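PDB 4R7R: putative lipoprotein from Clostridium perfringens ATCC 13124, which is of unknown function but, as a putative lipoprotein, is probably membrane-anchored and may bind lipid. Local coordinates for residues D48-E62 and V100-F114. Numbering follows the deposited sequence.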
# COMPACT_ATOMS: atom_id res chain seq x y z
N ASP A 48 -2.58 7.23 -8.12
CA ASP A 48 -3.85 7.87 -7.85
C ASP A 48 -4.07 7.91 -6.34
O ASP A 48 -4.58 8.89 -5.79
CB ASP A 48 -5.00 7.13 -8.55
CG ASP A 48 -4.98 7.30 -10.07
OD1 ASP A 48 -4.30 8.22 -10.58
OD2 ASP A 48 -5.68 6.52 -10.77
N LEU A 49 -3.67 6.82 -5.68
CA LEU A 49 -3.79 6.72 -4.23
C LEU A 49 -2.91 7.75 -3.54
O LEU A 49 -3.38 8.50 -2.69
CB LEU A 49 -3.43 5.31 -3.77
CG LEU A 49 -3.40 5.09 -2.25
CD1 LEU A 49 -4.74 5.43 -1.63
CD2 LEU A 49 -3.01 3.66 -1.92
N LEU A 50 -1.63 7.79 -3.93
CA LEU A 50 -0.65 8.65 -3.28
C LEU A 50 -1.01 10.12 -3.47
O LEU A 50 -0.83 10.94 -2.56
CB LEU A 50 0.77 8.38 -3.82
CG LEU A 50 1.38 6.99 -3.58
CD1 LEU A 50 2.84 6.96 -4.00
CD2 LEU A 50 1.23 6.51 -2.14
N LYS A 51 -1.52 10.46 -4.65
CA LYS A 51 -1.88 11.85 -4.94
C LYS A 51 -3.11 12.26 -4.14
O LYS A 51 -3.34 13.45 -3.91
CB LYS A 51 -2.12 12.04 -6.44
CG LYS A 51 -0.85 12.08 -7.29
CD LYS A 51 -1.19 11.95 -8.78
CE LYS A 51 -0.17 12.66 -9.69
NZ LYS A 51 1.18 12.04 -9.68
N SER A 52 -3.91 11.28 -3.73
CA SER A 52 -5.15 11.56 -3.03
C SER A 52 -4.95 11.66 -1.50
O SER A 52 -5.82 12.15 -0.78
CB SER A 52 -6.20 10.50 -3.36
OG SER A 52 -5.97 9.30 -2.63
N LEU A 53 -3.80 11.19 -1.02
CA LEU A 53 -3.53 11.20 0.42
C LEU A 53 -3.40 12.60 0.99
O LEU A 53 -2.60 13.43 0.52
CB LEU A 53 -2.24 10.42 0.76
CG LEU A 53 -2.24 8.93 0.44
CD1 LEU A 53 -0.94 8.30 0.89
CD2 LEU A 53 -3.44 8.25 1.05
N LYS A 54 -4.17 12.86 2.04
CA LYS A 54 -3.97 14.05 2.85
C LYS A 54 -3.17 13.64 4.08
O LYS A 54 -3.07 12.45 4.40
CB LYS A 54 -5.30 14.68 3.23
CG LYS A 54 -6.23 14.96 2.05
CD LYS A 54 -7.70 14.96 2.48
CE LYS A 54 -8.60 15.71 1.48
NZ LYS A 54 -8.78 14.98 0.18
N ASP A 55 -2.62 14.62 4.79
CA ASP A 55 -1.78 14.36 5.95
C ASP A 55 -2.51 13.67 7.10
O ASP A 55 -1.89 12.93 7.88
CB ASP A 55 -1.17 15.68 6.44
CG ASP A 55 -0.73 16.58 5.30
OD1 ASP A 55 0.50 16.66 5.04
OD2 ASP A 55 -1.62 17.20 4.66
N SER A 56 -3.81 13.89 7.22
CA SER A 56 -4.60 13.27 8.27
C SER A 56 -4.81 11.77 8.04
O SER A 56 -5.33 11.08 8.92
CB SER A 56 -5.95 13.98 8.39
OG SER A 56 -6.60 14.03 7.13
N ASN A 57 -4.43 11.28 6.87
CA ASN A 57 -4.50 9.86 6.58
C ASN A 57 -3.41 9.08 7.30
O ASN A 57 -3.51 7.87 7.46
CB ASN A 57 -4.38 9.61 5.08
CG ASN A 57 -5.58 10.12 4.31
OD1 ASN A 57 -5.46 11.04 3.50
ND2 ASN A 57 -6.73 9.52 4.55
N PHE A 58 -2.35 9.77 7.71
CA PHE A 58 -1.21 9.13 8.36
C PHE A 58 -1.42 9.05 9.86
O PHE A 58 -1.54 10.08 10.53
CB PHE A 58 0.08 9.88 8.04
CG PHE A 58 0.40 9.89 6.58
CD1 PHE A 58 1.07 8.82 6.00
CD2 PHE A 58 -0.03 10.94 5.76
CE1 PHE A 58 1.35 8.80 4.63
CE2 PHE A 58 0.26 10.93 4.39
CZ PHE A 58 0.95 9.86 3.83
N ILE A 59 -1.46 7.84 10.39
CA ILE A 59 -1.68 7.67 11.82
C ILE A 59 -0.48 7.03 12.52
O ILE A 59 0.48 6.62 11.87
CB ILE A 59 -2.94 6.82 12.08
CG1 ILE A 59 -2.76 5.42 11.49
CG2 ILE A 59 -4.14 7.49 11.47
CD1 ILE A 59 -3.91 4.50 11.75
N ASN A 60 -0.55 6.94 13.85
CA ASN A 60 0.52 6.35 14.65
C ASN A 60 0.57 4.83 14.59
O ASN A 60 -0.39 4.17 14.18
CB ASN A 60 0.37 6.79 16.11
CG ASN A 60 0.56 8.29 16.29
OD1 ASN A 60 1.69 8.78 16.36
ND2 ASN A 60 -0.55 9.03 16.37
N GLU A 61 1.71 4.29 15.02
CA GLU A 61 1.89 2.85 15.16
C GLU A 61 0.77 2.23 15.98
O GLU A 61 0.42 2.73 17.04
CB GLU A 61 3.22 2.52 15.83
CG GLU A 61 4.41 2.49 14.90
CD GLU A 61 5.56 1.66 15.46
OE1 GLU A 61 5.51 1.30 16.66
OE2 GLU A 61 6.51 1.37 14.70
N GLU A 62 0.22 1.13 15.47
CA GLU A 62 -0.81 0.36 16.15
C GLU A 62 -0.42 -1.10 16.28
O GLU A 62 0.35 -1.62 15.47
CB GLU A 62 -2.13 0.44 15.40
CG GLU A 62 -2.86 1.76 15.47
CD GLU A 62 -4.25 1.64 14.87
OE1 GLU A 62 -4.56 0.58 14.29
OE2 GLU A 62 -5.04 2.61 15.00
N VAL A 100 11.44 -1.90 10.27
CA VAL A 100 11.55 -1.56 11.68
C VAL A 100 10.51 -0.52 12.05
O VAL A 100 9.99 -0.52 13.17
CB VAL A 100 12.97 -1.04 12.07
CG1 VAL A 100 13.99 -2.15 11.94
CG2 VAL A 100 13.37 0.19 11.25
N ARG A 101 10.19 0.35 11.10
CA ARG A 101 9.17 1.37 11.33
C ARG A 101 8.36 1.61 10.07
O ARG A 101 8.79 2.28 9.14
CB ARG A 101 9.79 2.67 11.81
CG ARG A 101 8.80 3.80 11.93
CD ARG A 101 9.37 5.04 11.25
NE ARG A 101 8.37 6.08 10.99
CZ ARG A 101 7.62 6.12 9.89
NH1 ARG A 101 6.75 7.12 9.72
NH2 ARG A 101 7.75 5.17 8.97
N LYS A 102 7.17 1.02 10.05
CA LYS A 102 6.28 1.16 8.92
C LYS A 102 5.52 2.47 9.00
O LYS A 102 5.33 2.99 10.10
CB LYS A 102 5.31 -0.02 8.86
CG LYS A 102 5.97 -1.37 9.04
CD LYS A 102 4.97 -2.44 9.37
CE LYS A 102 5.65 -3.80 9.34
NZ LYS A 102 4.77 -4.92 9.78
N ASP A 103 5.12 3.00 7.85
CA ASP A 103 4.08 4.02 7.77
C ASP A 103 2.70 3.39 8.07
O ASP A 103 2.41 2.27 7.63
CB ASP A 103 4.04 4.66 6.38
CG ASP A 103 5.03 5.82 6.21
OD1 ASP A 103 6.04 5.95 6.96
OD2 ASP A 103 4.78 6.62 5.27
N TYR A 104 1.85 4.10 8.79
CA TYR A 104 0.49 3.63 9.05
C TYR A 104 -0.49 4.63 8.49
O TYR A 104 -0.40 5.83 8.79
CB TYR A 104 0.24 3.41 10.56
CG TYR A 104 1.04 2.29 11.17
CD1 TYR A 104 0.44 1.08 11.53
CD2 TYR A 104 2.42 2.44 11.39
CE1 TYR A 104 1.19 0.04 12.10
CE2 TYR A 104 3.18 1.40 11.95
CZ TYR A 104 2.56 0.21 12.31
OH TYR A 104 3.32 -0.81 12.86
N LEU A 105 -1.42 4.15 7.68
CA LEU A 105 -2.42 5.03 7.10
C LEU A 105 -3.82 4.45 7.29
O LEU A 105 -4.00 3.24 7.19
CB LEU A 105 -2.17 5.25 5.60
CG LEU A 105 -0.78 5.63 5.06
CD1 LEU A 105 0.17 4.47 5.02
CD2 LEU A 105 -0.93 6.20 3.66
N SER A 106 -4.78 5.32 7.59
CA SER A 106 -6.19 4.99 7.46
C SER A 106 -6.72 5.61 6.17
O SER A 106 -6.43 6.77 5.86
CB SER A 106 -6.99 5.51 8.66
OG SER A 106 -8.39 5.31 8.46
N LEU A 107 -7.49 4.83 5.41
CA LEU A 107 -7.95 5.25 4.08
C LEU A 107 -9.44 5.50 4.02
O LEU A 107 -10.02 5.41 2.95
CB LEU A 107 -7.60 4.19 3.03
CG LEU A 107 -6.12 3.85 2.89
CD1 LEU A 107 -5.86 2.91 1.70
CD2 LEU A 107 -5.32 5.13 2.76
N LYS A 108 -10.06 5.81 5.14
CA LYS A 108 -11.51 5.97 5.14
C LYS A 108 -11.99 7.18 4.30
O LYS A 108 -13.03 7.10 3.63
CB LYS A 108 -12.04 6.07 6.57
CG LYS A 108 -12.19 4.71 7.22
CD LYS A 108 -11.84 4.74 8.69
CE LYS A 108 -11.84 3.33 9.26
NZ LYS A 108 -13.06 2.57 8.85
N ASP A 109 -11.23 8.27 4.31
CA ASP A 109 -11.70 9.47 3.61
C ASP A 109 -11.27 9.56 2.12
O ASP A 109 -11.70 10.47 1.42
CB ASP A 109 -11.24 10.75 4.35
CG ASP A 109 -9.72 10.87 4.47
OD1 ASP A 109 -9.24 11.80 5.16
OD2 ASP A 109 -8.99 10.03 3.89
N ILE A 110 -10.45 8.64 1.64
CA ILE A 110 -9.96 8.77 0.27
C ILE A 110 -11.02 8.32 -0.72
O ILE A 110 -11.95 7.61 -0.35
CB ILE A 110 -8.66 7.97 0.04
CG1 ILE A 110 -8.96 6.48 -0.01
CG2 ILE A 110 -7.58 8.33 1.08
CD1 ILE A 110 -8.02 5.76 -0.89
N PRO A 111 -10.90 8.76 -1.99
CA PRO A 111 -11.95 8.39 -2.95
C PRO A 111 -12.14 6.87 -3.07
O PRO A 111 -11.17 6.10 -2.98
CB PRO A 111 -11.44 8.98 -4.27
CG PRO A 111 -10.56 10.15 -3.83
CD PRO A 111 -9.91 9.70 -2.56
N ASN A 112 -13.40 6.45 -3.26
CA ASN A 112 -13.75 5.03 -3.27
C ASN A 112 -12.94 4.21 -4.27
O ASN A 112 -12.59 3.06 -4.01
CB ASN A 112 -15.25 4.85 -3.55
CG ASN A 112 -16.12 5.39 -2.42
OD1 ASN A 112 -15.85 5.16 -1.24
ND2 ASN A 112 -17.18 6.12 -2.79
N SER A 113 -12.66 4.81 -5.43
CA SER A 113 -11.91 4.14 -6.48
C SER A 113 -10.53 3.63 -6.03
O SER A 113 -10.08 2.59 -6.49
CB SER A 113 -11.72 5.08 -7.67
OG SER A 113 -12.91 5.15 -8.40
N PHE A 114 -9.90 4.37 -5.12
CA PHE A 114 -8.54 4.05 -4.68
C PHE A 114 -8.49 3.27 -3.36
O PHE A 114 -7.42 3.12 -2.79
CB PHE A 114 -7.72 5.34 -4.55
CG PHE A 114 -7.94 6.34 -5.67
CD1 PHE A 114 -8.13 5.90 -6.98
CD2 PHE A 114 -7.99 7.70 -5.40
CE1 PHE A 114 -8.35 6.83 -8.01
CE2 PHE A 114 -8.22 8.63 -6.42
CZ PHE A 114 -8.39 8.19 -7.73
O HOH W 1 2.73 6.53 10.11
O HOH W 2 6.39 -0.14 12.28
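D48 lays its CB over one face of the F114 ring, 3.7 Å from the centroid, in a CH-pi contact. Its carboxylate turns to a salt bridge with R44. The contact joins helix 45-52 and strand 58-59 to strand 103-106 and the chain after it, as far as the 3-10 turn 112-114. Strand 58-59 is short and weakly bonded. It ends the antiparallel sheet on the outer side of strand 103-106, with strand 90-95 next on the other side. L49 has CG anti to its backbone N (chi1 175°), which carries CD1 to I110 CD1, 3.4 Å away. S52 sets CB against the P111 ring, while its OG bonds back to L49 O. L53 forks: CD1 meets L105 CD2 at 3.5 Å, and CD2 faces L107 and I110.

The N57 amide ties its own turn to the chain after strand 103-106. OD1 takes the N-H of K54, in the carbonyl plane. ND2 donates to S106 O at 3.1 Å; its approach to D109 OD2 is implausibly short, so that bond is doubtful. The backbone O of N57 accepts from S106 N at 2.9 Å.

F58 and L105 form an antiparallel non-hydrogen-bonded pair, their side chains side by side and pointing the same way; T11 of helix 9-17 also touches F58. I59 N donates to Y104 O at 2.8 Å, and I59 CG1 lies against Y104 CB. E61 CA sits over the centre of the Y104 ring in a CH-pi contact, 12° off the normal. The backbone N of E62 lies over the same face, nearer the rim and 3.7 Å from Y104 CE1.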